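Local coordinates for m3DLH protein (Halieaceae bacterium, PDB 7JKA), which probably hydrolyses lactone or ester bonds as a dienelactone hydrolase family enzyme, and possibly phosphotriesters too, at residues Ala66-Ala71 / Arg237-Met242. Numbering follows the deposited sequence.
Sequences AGLGYA and RSWTAM
Leu68 meets Trp239 and Met242 through a single methyl group. Its CD1 lies 4.1 Å from Trp239 NE1, approaching the indole obliquely. The CE methyl of Met242 stands 4.5 Å from the same Leu68 CD1. No hydrogen bond crosses between the segments, so the contact is one of van der Waals packing, and a small one: about 80 Å² is buried, with Leu68 contributing roughly half. Its reach depends on the side chains, because the nearest CA atoms, those of Leu68 and Trp239, are 11.5 Å apart. Trp239 helps to bridge that gap with CG anti to its backbone N (chi1 -165°), which carries the indole from its helix toward Leu68; the two side chains run past one another in opposite directions. Met242, one turn further along, has an extended chain until its last torsion (chi3 74°) folds CE over the indole. That methyl sits 3.5 Å above the plane of the Trp239 ring, over the centre of its six-membered part, a CH-pi contact within helix 232-250. Leu68 CD1 lies on the same side of the indole, but further out, beside NE1.

Leu68 is presented by a Schellman motif ending helix 56-67: Gly69 has positive phi (93°), and Gly69 N donates to Ala66 O at 3.0 Å. From this turn the chain enters strand 71-74, where Ala71 pairs with Pro43 and Val45. The contact thus joins the C-terminal end of helix 56-67 to helix 232-250 in the α/β-hydrolase fold, with Leu65 touching both Trp239 and Met242, and Phe154 of strand 150-154 meeting the same two side chains from the central sheet.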
# COMPACT_ATOMS: atom_id res chain seq x y z
N ALA A 66 4.03 13.60 -0.72
CA ALA A 66 4.58 14.72 -1.49
C ALA A 66 5.20 15.76 -0.57
O ALA A 66 6.23 16.37 -0.91
CB ALA A 66 3.47 15.35 -2.34
N GLY A 67 4.61 15.97 0.62
CA GLY A 67 5.20 16.91 1.56
C GLY A 67 6.52 16.46 2.13
O GLY A 67 7.27 17.28 2.67
N LEU A 68 6.84 15.17 2.00
CA LEU A 68 8.13 14.63 2.40
C LEU A 68 9.15 14.65 1.28
O LEU A 68 10.28 14.19 1.49
CB LEU A 68 7.96 13.19 2.89
CG LEU A 68 7.10 13.07 4.15
CD1 LEU A 68 6.85 11.60 4.48
CD2 LEU A 68 7.75 13.82 5.31
N GLY A 69 8.78 15.15 0.11
CA GLY A 69 9.68 15.19 -1.03
C GLY A 69 9.57 14.00 -1.97
O GLY A 69 10.49 13.76 -2.75
N TYR A 70 8.47 13.26 -1.91
CA TYR A 70 8.28 12.13 -2.81
C TYR A 70 7.26 12.50 -3.89
O TYR A 70 6.58 13.51 -3.81
CB TYR A 70 7.82 10.90 -2.05
CG TYR A 70 8.68 10.55 -0.86
CD1 TYR A 70 10.07 10.61 -0.95
CD2 TYR A 70 8.12 10.19 0.34
CE1 TYR A 70 10.85 10.30 0.12
CE2 TYR A 70 8.90 9.88 1.43
CZ TYR A 70 10.26 9.93 1.31
OH TYR A 70 11.06 9.63 2.38
N ALA A 71 7.18 11.65 -4.92
CA ALA A 71 6.10 11.67 -5.90
C ALA A 71 5.27 10.43 -5.64
O ALA A 71 5.80 9.33 -5.72
CB ALA A 71 6.65 11.66 -7.33
N ARG A 237 3.11 6.82 15.03
CA ARG A 237 4.28 5.96 15.18
C ARG A 237 4.58 5.18 13.90
O ARG A 237 5.74 5.06 13.49
CB ARG A 237 4.08 4.98 16.34
CG ARG A 237 4.10 5.63 17.71
CD ARG A 237 3.48 4.68 18.71
NE ARG A 237 3.69 5.17 20.05
CZ ARG A 237 3.22 4.56 21.14
NH1 ARG A 237 2.52 3.45 21.03
NH2 ARG A 237 3.47 5.07 22.34
N SER A 238 3.54 4.58 13.31
CA SER A 238 3.75 3.80 12.10
C SER A 238 4.16 4.68 10.92
O SER A 238 4.99 4.27 10.11
CB SER A 238 2.49 3.00 11.76
OG SER A 238 1.36 3.83 11.55
N TRP A 239 3.63 5.91 10.82
CA TRP A 239 4.09 6.81 9.77
C TRP A 239 5.57 7.16 9.97
O TRP A 239 6.34 7.21 9.00
CB TRP A 239 3.25 8.08 9.78
CG TRP A 239 3.36 8.93 8.56
CD1 TRP A 239 3.98 10.15 8.46
CD2 TRP A 239 2.83 8.64 7.26
NE1 TRP A 239 3.87 10.63 7.18
CE2 TRP A 239 3.16 9.73 6.42
CE3 TRP A 239 2.10 7.58 6.72
CZ2 TRP A 239 2.78 9.79 5.07
CZ3 TRP A 239 1.72 7.64 5.38
CH2 TRP A 239 2.07 8.73 4.57
N THR A 240 5.98 7.38 11.21
CA THR A 240 7.39 7.64 11.48
C THR A 240 8.24 6.43 11.12
O THR A 240 9.33 6.58 10.56
CB THR A 240 7.57 7.99 12.96
OG1 THR A 240 6.94 9.26 13.20
CG2 THR A 240 9.05 8.09 13.35
N ALA A 241 7.77 5.22 11.45
CA ALA A 241 8.54 4.04 11.09
C ALA A 241 8.70 3.93 9.58
O ALA A 241 9.78 3.60 9.10
CB ALA A 241 7.89 2.79 11.68
N MET A 242 7.63 4.22 8.83
CA MET A 242 7.71 4.26 7.37
C MET A 242 8.74 5.28 6.91
O MET A 242 9.58 4.99 6.05
CB MET A 242 6.34 4.61 6.80
CG MET A 242 6.31 4.70 5.27
SD MET A 242 4.93 5.72 4.71
CE MET A 242 5.59 7.34 5.13